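Local coordinates for DNA translocase coupling protein (PDB 6O1W) that probably binds ATP and DNA as an FtsK/SpoIIIE-like translocase and couples DNA to the transfer machinery in plasmid conjugation, at residues Leu19-Val22 / Thr28-Leu31; Tyr194-Asn199 / Glu257-Thr262; Ser209-Lys212 / Glu216-Lys219. One frame throughout, in Å; residues are numbered along the deposited sequence.

Contact 1. Residues Leu19-Val22 / Thr28-Leu31; sequences LNFV and TPIL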
ATOM      1  N   LEU A  19     -25.994 -15.272 -27.799  1.00 32.26           N
ATOM      2  CA  LEU A  19     -25.266 -16.507 -27.473  1.00 31.25           C
ATOM      3  C   LEU A  19     -26.178 -17.714 -27.312  1.00 37.60           C
ATOM      4  O   LEU A  19     -25.687 -18.829 -27.142  1.00 37.46           O
ATOM      5  CB  LEU A  19     -24.474 -16.297 -26.166  1.00 30.41           C
ATOM      6  CG  LEU A  19     -23.419 -15.189 -26.162  1.00 33.67           C
ATOM      7  CD1 LEU A  19     -22.805 -15.015 -24.778  1.00 32.84           C
ATOM      8  CD2 LEU A  19     -22.395 -15.399 -27.242  1.00 31.66           C
ATOM      9  N   ASN A  20     -27.507 -17.503 -27.327  1.00 36.64           N
ATOM     10  CA  ASN A  20     -28.519 -18.518 -26.973  1.00 37.48           C
ATOM     11  C   ASN A  20     -28.110 -19.140 -25.621  1.00 39.71           C
ATOM     12  O   ASN A  20     -28.055 -20.362 -25.457  1.00 39.32           O
ATOM     13  CB  ASN A  20     -28.759 -19.583 -28.074  1.00 45.72           C
ATOM     14  CG  ASN A  20     -29.986 -20.440 -27.796  1.00 75.95           C
ATOM     15  OD1 ASN A  20     -29.911 -21.673 -27.724  1.00 72.31           O
ATOM     16  ND2 ASN A  20     -31.136 -19.805 -27.592  1.00 65.33           N
ATOM     17  N   PHE A  21     -27.717 -18.265 -24.680  1.00 34.20           N
ATOM     18  CA  PHE A  21     -27.267 -18.673 -23.366  1.00 32.77           C
ATOM     19  C   PHE A  21     -28.499 -18.788 -22.465  1.00 38.46           C
ATOM     20  O   PHE A  21     -28.798 -17.884 -21.693  1.00 37.22           O
ATOM     21  CB  PHE A  21     -26.227 -17.676 -22.850  1.00 32.94           C
ATOM     22  CG  PHE A  21     -25.433 -18.118 -21.656  1.00 32.34           C
ATOM     23  CD1 PHE A  21     -24.488 -19.135 -21.764  1.00 34.27           C
ATOM     24  CD2 PHE A  21     -25.558 -17.463 -20.437  1.00 32.25           C
ATOM     25  CE1 PHE A  21     -23.696 -19.500 -20.666  1.00 32.60           C
ATOM     26  CE2 PHE A  21     -24.800 -17.863 -19.334  1.00 33.31           C
ATOM     27  CZ  PHE A  21     -23.859 -18.867 -19.467  1.00 30.00           C
ATOM     28  N   VAL A  22     -29.224 -19.912 -22.601  1.00 37.44           N
ATOM     29  CA  VAL A  22     -30.497 -20.187 -21.885  1.00 38.65           C
ATOM     30  C   VAL A  22     -30.444 -21.502 -21.094  1.00 43.08           C
ATOM     31  O   VAL A  22     -29.754 -22.429 -21.518  1.00 41.38           O
ATOM     32  CB  VAL A  22     -31.734 -20.175 -22.842  1.00 42.70           C
ATOM     33  CG1 VAL A  22     -31.912 -18.821 -23.534  1.00 43.10           C
ATOM     34  CG2 VAL A  22     -31.671 -21.302 -23.872  1.00 41.87           C
ATOM     35  N   THR A  28     -33.001 -16.667 -20.498  1.00 38.25           N
ATOM     36  CA  THR A  28     -31.649 -16.108 -20.419  1.00 37.31           C
ATOM     37  C   THR A  28     -31.484 -15.678 -18.945  1.00 38.17           C
ATOM     38  O   THR A  28     -32.492 -15.469 -18.271  1.00 37.90           O
ATOM     39  CB  THR A  28     -31.476 -14.896 -21.341  1.00 41.39           C
ATOM     40  OG1 THR A  28     -32.466 -13.928 -21.020  1.00 41.46           O
ATOM     41  CG2 THR A  28     -31.494 -15.249 -22.811  1.00 41.76           C
ATOM     42  N   PRO A  29     -30.245 -15.547 -18.426  1.00 31.73           N
ATOM     43  CA  PRO A  29     -30.072 -15.173 -17.009  1.00 31.49           C
ATOM     44  C   PRO A  29     -30.781 -13.882 -16.625  1.00 37.93           C
ATOM     45  O   PRO A  29     -30.918 -12.966 -17.436  1.00 37.81           O
ATOM     46  CB  PRO A  29     -28.565 -15.049 -16.870  1.00 32.36           C
ATOM     47  CG  PRO A  29     -28.036 -16.012 -17.905  1.00 35.79           C
ATOM     48  CD  PRO A  29     -28.943 -15.822 -19.065  1.00 31.83           C
ATOM     49  N   ILE A  30     -31.285 -13.857 -15.391  1.00 35.58           N
ATOM     50  CA  ILE A  30     -32.006 -12.742 -14.801  1.00 35.28           C
ATOM     51  C   ILE A  30     -31.048 -11.944 -13.916  1.00 39.42           C
ATOM     52  O   ILE A  30     -30.529 -12.495 -12.950  1.00 37.57           O
ATOM     53  CB  ILE A  30     -33.192 -13.292 -13.946  1.00 38.58           C
ATOM     54  CG1 ILE A  30     -34.144 -14.230 -14.748  1.00 38.69           C
ATOM     55  CG2 ILE A  30     -33.970 -12.166 -13.245  1.00 38.74           C
ATOM     56  CD1 ILE A  30     -34.837 -13.619 -15.990  1.00 52.19           C
ATOM     57  N   LEU A  31     -30.896 -10.627 -14.181  1.00 37.12           N
ATOM     58  CA  LEU A  31     -30.106  -9.743 -13.331  1.00 36.75           C
ATOM     59  C   LEU A  31     -30.842  -9.553 -11.996  1.00 43.17           C
ATOM     60  O   LEU A  31     -31.968  -9.035 -11.980  1.00 42.01           O
ATOM     61  CB  LEU A  31     -29.873  -8.373 -13.998  1.00 36.38           C
ATOM     62  CG  LEU A  31     -29.063  -7.362 -13.162  1.00 40.56           C
ATOM     63  CD1 LEU A  31     -27.614  -7.769 -13.047  1.00 39.75           C
ATOM     64  CD2 LEU A  31     -29.189  -5.952 -13.718  1.00 43.18           C
TER

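Contact 2. Residues Tyr194-Asn199 / Glu257-Thr262; sequences YLVDEN and EGYTST. With BGC (beta-D-glucopyranose), chain E.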
ATOM      1  N   TYR A 194      17.540   7.822  19.466  1.00 28.49           N
ATOM      2  CA  TYR A 194      18.073   8.979  18.757  1.00 27.59           C
ATOM      3  C   TYR A 194      16.953   9.750  18.000  1.00 33.05           C
ATOM      4  O   TYR A 194      16.909  10.983  18.068  1.00 33.44           O
ATOM      5  CB  TYR A 194      19.170   8.545  17.766  1.00 28.64           C
ATOM      6  CG  TYR A 194      19.468   9.622  16.743  1.00 31.82           C
ATOM      7  CD1 TYR A 194      20.153  10.786  17.103  1.00 34.36           C
ATOM      8  CD2 TYR A 194      19.008   9.515  15.436  1.00 32.79           C
ATOM      9  CE1 TYR A 194      20.394  11.801  16.172  1.00 35.98           C
ATOM     10  CE2 TYR A 194      19.254  10.514  14.495  1.00 33.78           C
ATOM     11  CZ  TYR A 194      19.916  11.669  14.875  1.00 43.54           C
ATOM     12  OH  TYR A 194      20.106  12.676  13.963  1.00 46.61           O
ATOM     13  N   LEU A 195      16.105   9.030  17.222  1.00 28.78           N
ATOM     14  CA  LEU A 195      15.031   9.616  16.414  1.00 28.09           C
ATOM     15  C   LEU A 195      13.983  10.307  17.267  1.00 32.17           C
ATOM     16  O   LEU A 195      13.505  11.370  16.890  1.00 32.32           O
ATOM     17  CB  LEU A 195      14.373   8.551  15.529  1.00 28.15           C
ATOM     18  CG  LEU A 195      15.188   7.923  14.403  1.00 32.17           C
ATOM     19  CD1 LEU A 195      14.453   6.699  13.845  1.00 32.32           C
ATOM     20  CD2 LEU A 195      15.488   8.943  13.288  1.00 31.96           C
ATOM     21  N   VAL A 196      13.648   9.724  18.428  1.00 27.91           N
ATOM     22  CA  VAL A 196      12.703  10.316  19.389  1.00 28.86           C
ATOM     23  C   VAL A 196      13.282  11.626  19.994  1.00 31.27           C
ATOM     24  O   VAL A 196      12.550  12.602  20.155  1.00 30.17           O
ATOM     25  CB  VAL A 196      12.271   9.251  20.435  1.00 34.13           C
ATOM     26  CG1 VAL A 196      12.064   9.830  21.827  1.00 35.82           C
ATOM     27  CG2 VAL A 196      11.025   8.549  19.965  1.00 34.04           C
ATOM     28  N   ASP A 197      14.584  11.635  20.304  1.00 27.49           N
ATOM     29  CA  ASP A 197      15.289  12.837  20.797  1.00 27.71           C
ATOM     30  C   ASP A 197      15.398  13.874  19.662  1.00 31.74           C
ATOM     31  O   ASP A 197      15.222  15.056  19.927  1.00 33.53           O
ATOM     32  CB  ASP A 197      16.703  12.472  21.288  1.00 28.29           C
ATOM     33  CG  ASP A 197      16.736  11.621  22.548  1.00 40.94           C
ATOM     34  OD1 ASP A 197      15.649  11.379  23.140  1.00 41.65           O
ATOM     35  OD2 ASP A 197      17.836  11.169  22.929  1.00 48.10           O
ATOM     36  N   GLU A 198      15.703  13.437  18.410  1.00 25.08           N
ATOM     37  CA  GLU A 198      15.810  14.359  17.274  1.00 25.01           C
ATOM     38  C   GLU A 198      14.428  14.995  17.004  1.00 28.82           C
ATOM     39  O   GLU A 198      14.352  16.180  16.705  1.00 28.18           O
ATOM     40  CB  GLU A 198      16.374  13.669  16.007  1.00 25.44           C
ATOM     41  CG  GLU A 198      16.414  14.563  14.768  1.00 33.63           C
ATOM     42  CD  GLU A 198      17.389  15.735  14.778  1.00 54.98           C
ATOM     43  OE1 GLU A 198      18.390  15.661  15.524  1.00 47.75           O
ATOM     44  OE2 GLU A 198      17.167  16.717  14.027  1.00 45.70           O
ATOM     45  N   ASN A 199      13.359  14.206  17.144  1.00 25.70           N
ATOM     46  CA  ASN A 199      11.999  14.692  17.000  1.00 26.11           C
ATOM     47  C   ASN A 199      11.707  15.750  18.086  1.00 30.80           C
ATOM     48  O   ASN A 199      11.185  16.819  17.767  1.00 31.12           O
ATOM     49  CB  ASN A 199      10.986  13.543  17.102  1.00 24.43           C
ATOM     50  CG  ASN A 199       9.602  14.034  16.744  1.00 41.23           C
ATOM     51  OD1 ASN A 199       9.330  14.379  15.616  1.00 35.07           O
ATOM     52  ND2 ASN A 199       8.723  14.144  17.689  1.00 28.86           N
ATOM     53  N   GLU A 257       9.018   0.005  21.002  1.00 32.94           N
ATOM     54  CA  GLU A 257       7.609   0.246  20.640  1.00 32.83           C
ATOM     55  C   GLU A 257       7.155   1.618  21.201  1.00 36.76           C
ATOM     56  O   GLU A 257       6.443   2.359  20.510  1.00 36.04           O
ATOM     57  CB  GLU A 257       6.709  -0.892  21.144  1.00 34.74           C
ATOM     58  CG  GLU A 257       5.216  -0.594  21.084  1.00 49.45           C
ATOM     59  CD  GLU A 257       4.282  -1.671  21.606  1.00 72.28           C
ATOM     60  OE1 GLU A 257       4.691  -2.450  22.500  1.00 69.88           O
ATOM     61  OE2 GLU A 257       3.126  -1.719  21.130  1.00 57.67           O
ATOM     62  N   GLY A 258       7.606   1.940  22.425  1.00 32.09           N
ATOM     63  CA  GLY A 258       7.336   3.211  23.078  1.00 31.75           C
ATOM     64  C   GLY A 258       7.928   4.349  22.261  1.00 36.36           C
ATOM     65  O   GLY A 258       7.274   5.391  22.082  1.00 36.37           O
ATOM     66  N   TYR A 259       9.142   4.125  21.685  1.00 30.32           N
ATOM     67  CA  TYR A 259       9.788   5.131  20.843  1.00 30.92           C
ATOM     68  C   TYR A 259       9.094   5.289  19.484  1.00 37.69           C
ATOM     69  O   TYR A 259       8.924   6.415  19.024  1.00 38.34           O
ATOM     70  CB  TYR A 259      11.286   4.871  20.648  1.00 31.47           C
ATOM     71  CG  TYR A 259      12.133   4.756  21.900  1.00 31.93           C
ATOM     72  CD1 TYR A 259      11.892   5.565  23.010  1.00 33.93           C
ATOM     73  CD2 TYR A 259      13.255   3.935  21.926  1.00 31.65           C
ATOM     74  CE1 TYR A 259      12.717   5.517  24.133  1.00 33.12           C
ATOM     75  CE2 TYR A 259      14.076   3.869  23.046  1.00 32.42           C
ATOM     76  CZ  TYR A 259      13.802   4.656  24.149  1.00 36.33           C
ATOM     77  OH  TYR A 259      14.627   4.580  25.246  1.00 38.70           O
ATOM     78  N   THR A 260       8.690   4.173  18.854  1.00 34.41           N
ATOM     79  CA  THR A 260       8.007   4.149  17.550  1.00 34.09           C
ATOM     80  C   THR A 260       6.658   4.848  17.627  1.00 37.75           C
ATOM     81  O   THR A 260       6.354   5.658  16.747  1.00 38.62           O
ATOM     82  CB  THR A 260       7.907   2.714  17.001  1.00 39.20           C
ATOM     83  OG1 THR A 260       9.228   2.198  16.874  1.00 42.88           O
ATOM     84  CG2 THR A 260       7.261   2.658  15.619  1.00 44.27           C
ATOM     85  N   SER A 261       5.883   4.568  18.697  1.00 31.74           N
ATOM     86  CA  SER A 261       4.568   5.141  18.976  1.00 32.28           C
ATOM     87  C   SER A 261       4.647   6.635  19.127  1.00 37.22           C
ATOM     88  O   SER A 261       3.863   7.336  18.498  1.00 37.22           O
ATOM     89  CB  SER A 261       3.969   4.535  20.249  1.00 35.46           C
ATOM     90  OG  SER A 261       3.646   3.177  20.012  1.00 52.55           O
ATOM     91  N   THR A 262       5.602   7.125  19.951  1.00 34.70           N
ATOM     92  CA  THR A 262       5.866   8.555  20.200  1.00 34.98           C
ATOM     93  C   THR A 262       6.261   9.224  18.877  1.00 39.15           C
ATOM     94  O   THR A 262       5.769  10.318  18.562  1.00 37.03           O
ATOM     95  CB  THR A 262       6.961   8.707  21.272  1.00 41.87           C
ATOM     96  OG1 THR A 262       6.499   8.085  22.462  1.00 43.27           O
ATOM     97  CG2 THR A 262       7.337  10.171  21.561  1.00 41.60           C
TER
HETATM   98  C2  BGC E 503      23.522   9.789  14.096  1.00 83.54           C
HETATM   99  C3  BGC E 503      23.983   9.585  15.534  1.00 83.98           C
HETATM  100  C4  BGC E 503      23.099   8.552  16.222  1.00 80.86           C
HETATM  101  C5  BGC E 503      23.073   7.258  15.411  1.00 80.35           C
HETATM  102  C6  BGC E 503      22.106   6.237  15.962  1.00 76.18           C
HETATM  103  C1  BGC E 503      23.520   8.446  13.371  1.00 84.57           C
HETATM  104  O1  BGC E 503      23.101   8.613  12.058  1.00 85.80           O
HETATM  105  O2  BGC E 503      24.375  10.714  13.432  1.00 84.07           O
HETATM  106  O3  BGC E 503      23.957  10.821  16.237  1.00 83.92           O
HETATM  107  O4  BGC E 503      23.574   8.272  17.534  1.00 80.64           O
HETATM  108  O5  BGC E 503      22.663   7.535  14.060  1.00 81.87           O
HETATM  109  O6  BGC E 503      22.075   5.076  15.145  1.00 74.72           O

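Contact 3. Residues Ser209-Lys212 / Glu216-Lys219; sequences SGSK and EYNK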
ATOM      1  N   SER A 209      10.429  29.195  17.410  1.00 28.78           N
ATOM      2  CA  SER A 209      10.500  30.074  16.240  1.00 30.65           C
ATOM      3  C   SER A 209       9.133  30.447  15.691  1.00 39.86           C
ATOM      4  O   SER A 209       9.065  31.242  14.759  1.00 41.19           O
ATOM      5  CB  SER A 209      11.324  29.406  15.138  1.00 32.60           C
ATOM      6  OG  SER A 209      10.702  28.233  14.640  1.00 33.50           O
ATOM      7  N   GLY A 210       8.067  29.864  16.253  1.00 37.53           N
ATOM      8  CA  GLY A 210       6.697  30.087  15.787  1.00 36.95           C
ATOM      9  C   GLY A 210       6.498  29.520  14.392  1.00 39.51           C
ATOM     10  O   GLY A 210       5.813  30.125  13.566  1.00 38.92           O
ATOM     11  N   SER A 211       7.152  28.375  14.096  1.00 34.37           N
ATOM     12  CA  SER A 211       7.116  27.752  12.776  1.00 31.69           C
ATOM     13  C   SER A 211       6.154  26.596  12.747  1.00 36.00           C
ATOM     14  O   SER A 211       6.170  25.782  13.663  1.00 34.23           O
ATOM     15  CB  SER A 211       8.505  27.245  12.400  1.00 33.54           C
ATOM     16  OG  SER A 211       9.446  28.299  12.310  1.00 37.05           O
ATOM     17  N   LYS A 212       5.383  26.463  11.643  1.00 35.51           N
ATOM     18  CA  LYS A 212       4.414  25.391  11.456  1.00 36.27           C
ATOM     19  C   LYS A 212       5.077  24.063  11.204  1.00 37.79           C
ATOM     20  O   LYS A 212       4.575  23.048  11.664  1.00 39.46           O
ATOM     21  CB  LYS A 212       3.437  25.714  10.308  1.00 41.04           C
ATOM     22  CG  LYS A 212       2.297  26.627  10.739  1.00 76.07           C
ATOM     23  CD  LYS A 212       1.475  27.098   9.551  1.00 92.68           C
ATOM     24  CE  LYS A 212       0.927  28.485   9.778  1.00104.90           C
ATOM     25  NZ  LYS A 212       1.943  29.542   9.511  1.00113.23           N
ATOM     26  N   GLU A 216       9.192  25.890   7.175  1.00 35.63           N
ATOM     27  CA  GLU A 216       9.060  27.289   7.599  1.00 35.71           C
ATOM     28  C   GLU A 216      10.261  27.645   8.488  1.00 38.06           C
ATOM     29  O   GLU A 216      10.815  28.733   8.356  1.00 37.85           O
ATOM     30  CB  GLU A 216       7.748  27.539   8.352  1.00 37.48           C
ATOM     31  CG  GLU A 216       6.495  27.628   7.492  1.00 50.40           C
ATOM     32  CD  GLU A 216       5.230  28.070   8.223  1.00 76.65           C
ATOM     33  OE1 GLU A 216       5.311  28.441   9.421  1.00 54.98           O
ATOM     34  OE2 GLU A 216       4.150  28.051   7.586  1.00 71.98           O
ATOM     35  N   TYR A 217      10.677  26.721   9.364  1.00 32.66           N
ATOM     36  CA  TYR A 217      11.854  26.930  10.214  1.00 32.34           C
ATOM     37  C   TYR A 217      13.130  27.188   9.389  1.00 37.38           C
ATOM     38  O   TYR A 217      13.904  28.094   9.729  1.00 36.41           O
ATOM     39  CB  TYR A 217      12.087  25.743  11.170  1.00 32.51           C
ATOM     40  CG  TYR A 217      13.398  25.871  11.915  1.00 34.02           C
ATOM     41  CD1 TYR A 217      13.504  26.676  13.049  1.00 35.99           C
ATOM     42  CD2 TYR A 217      14.545  25.224  11.459  1.00 33.94           C
ATOM     43  CE1 TYR A 217      14.724  26.820  13.721  1.00 36.77           C
ATOM     44  CE2 TYR A 217      15.771  25.397  12.092  1.00 34.42           C
ATOM     45  CZ  TYR A 217      15.858  26.189  13.223  1.00 39.42           C
ATOM     46  OH  TYR A 217      17.074  26.310  13.842  1.00 38.15           O
ATOM     47  N   ASN A 218      13.384  26.337   8.362  1.00 34.18           N
ATOM     48  CA  ASN A 218      14.568  26.427   7.492  1.00 33.87           C
ATOM     49  C   ASN A 218      14.733  27.764   6.788  1.00 39.31           C
ATOM     50  O   ASN A 218      15.858  28.230   6.657  1.00 40.63           O
ATOM     51  CB  ASN A 218      14.604  25.288   6.480  1.00 33.24           C
ATOM     52  CG  ASN A 218      14.956  23.946   7.066  1.00 40.16           C
ATOM     53  OD1 ASN A 218      15.481  23.825   8.160  1.00 40.52           O
ATOM     54  ND2 ASN A 218      14.655  22.894   6.348  1.00 33.62           N
ATOM     55  N   LYS A 219      13.623  28.394   6.370  1.00 36.66           N
ATOM     56  CA  LYS A 219      13.597  29.703   5.715  1.00 36.62           C
ATOM     57  C   LYS A 219      14.007  30.827   6.660  1.00 44.46           C
ATOM     58  O   LYS A 219      14.377  31.899   6.178  1.00 46.34           O
ATOM     59  CB  LYS A 219      12.196  30.006   5.183  1.00 37.78           C
ATOM     60  CG  LYS A 219      11.816  29.210   3.946  1.00 50.89           C
ATOM     61  CD  LYS A 219      10.361  29.450   3.579  1.00 66.65           C
ATOM     62  CE  LYS A 219       9.791  28.374   2.678  1.00 83.83           C
ATOM     63  NZ  LYS A 219      10.249  28.511   1.267  1.00 95.14           N
TER

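Contact 1. Residues Leu19-Val22 / Thr28-Leu31
The ring of F21 and the pyrrolidine of P29 meet at about a right angle. P29 CG comes to the ring obliquely, 3.8 Å from F21 CD2. W56 meets the same ring edge-to-face, and the ring of Y59 lies against it with the planes inclined. F21 is the centre of an inverse gamma turn, with a weak bond of 3.1 Å from V22 N to N20 O. The turn follows a Schellman motif at the end of helix 7-18, where N20 takes positive phi. The chain then loops back into strand 30-36, an outermost strand of the four-stranded antiparallel sheet near the N-terminus. The contact thus closes the helix-to-strand connection. F21 CG stands anti to the backbone N (chi1 -166°), which swings the ring across to P29. P29 also packs on F16 of helix 7-18 and F47 of strand 43-48, so the proline joins helix, loop and sheet. Alongside, the methyls V22 CG1 and T28 CG2 touch at 3.7 Å. No hydrogen bond crosses between the segments. F21 O instead receives a CA-H...O contact from T28 CA, with 162° at the hydrogen. The same F21 O lies 3.3 Å from P29 CD.

Contact 2. Residues Tyr194-Asn199 / Glu257-Thr262
V196 stands between two helices and meets Y259 and T262. Helices 185-209 and 247-266 both belong to the FtsK/SpoIIIE-family part of the chain, of the P-loop NTPase clan, and here they touch through V196. The CB of V196 points toward helix 247-266. From CB, the branch CG2 does the touching. It lies 3.7 Å from Y259 CB. It also comes to 3.1 Å from Y259 O, but this approach is doubtful, because the chi1 of 144° is off a staggered position. CG2 approaches T262 CB at 4.3 Å. L263, one residue on, adds to the same patch.

The Y259 side chain reaches across to F192 and K193 of helix 185-209. T262 OG1 turns to its own helix and donates to G258 O at 2.8 Å, tilted only 22° from the carbonyl plane. T262 N reaches that oxygen from the opposite face. E257 O likewise takes S261 N and S261 OG from opposite faces, the hydroxyl from above the plane. No hydrogen bond joins the two segments; a methyl meets a CB and a backbone carbonyl.

Y194 serves another site. Its ring carries a bound glucose on one face, with sugar C4 3.7 Å above the plane and offset toward the rim. E198 CB lies over the opposite face. The sugar is hydrogen-bonded to Y161 OH and Q180 OE1; with Y194 it makes face contact. Nearest to it on Y194 is CE1, 3.7 Å from the sugar O3.

Contact 3. Residues Ser209-Lys212 / Glu216-Lys219
K212 holds the E216 carboxylate at both oxygens. K212 N donates to E216 OE1 at 3.0 Å, nearly straight at 169°, and comes from well above the carboxylate plane. K212 NZ forms a salt bridge with E216 OE2 at 3.3 Å, on the syn lone pair of that oxygen. The lysine chain bends at chi3 and chi4, bringing NZ back to the OE2 side of the carboxylate. Its CB and CD also lie against the carboxylate, CD 3.5 Å from E216 OE2. The E216 chain runs extended beyond CG (chi2 -172°), which carries the carboxylate across to the loop. Two grips on one group should fix its rotation.

These bonds tie the first turn of helix 214-220 to the loop before it. That loop leaves helix 185-209 through a Schellman motif, with G210 at positive phi. The result is a short connection between two helices in the FtsK/SpoIIIE-family part of the chain. At the helix start, N213 OD1 accepts from E216 N.

Next comes a serine pair. S211 OG donates to S209 OG at 2.6 Å, and S209 OG is also bonded to L205 O. K220 NZ is a further partner of S211 OG. Both hydroxyls sit near the plane of the Y217 ring, at its edge. S209 OG is 3.6 Å from Y217 CD1, and S211 OG is 3.5 Å from Y217 CA. Further out, the ring packs on L205 and L206 of helix 185-209 and meets F221. Y217 OH is hydrogen-bonded to E224 OE2.

How the contacts relate
Contact 1 lies far from the others, in the N-terminal part of the chain; its centre is 62 Å from that of contact 2, across the chain's centre. Contacts 2 and 3 both lie in the FtsK/SpoIIIE-family part of the chain. Helix 185-209 carries one side of contact 2, and the loop of contact 3 follows it. Their centres are 22 Å apart, with no touch. Contact 2 is a surface contact between helices distant in sequence, while contacts 1 and 3 are partly buried and close short connections. Each of these two includes a Schellman motif in its first segment. Their chemistry differs: contact 1 uses rings and methyls, contact 3 a salt bridge and hydroxyls, and contact 2 one valine methyl set against Y259 and T262.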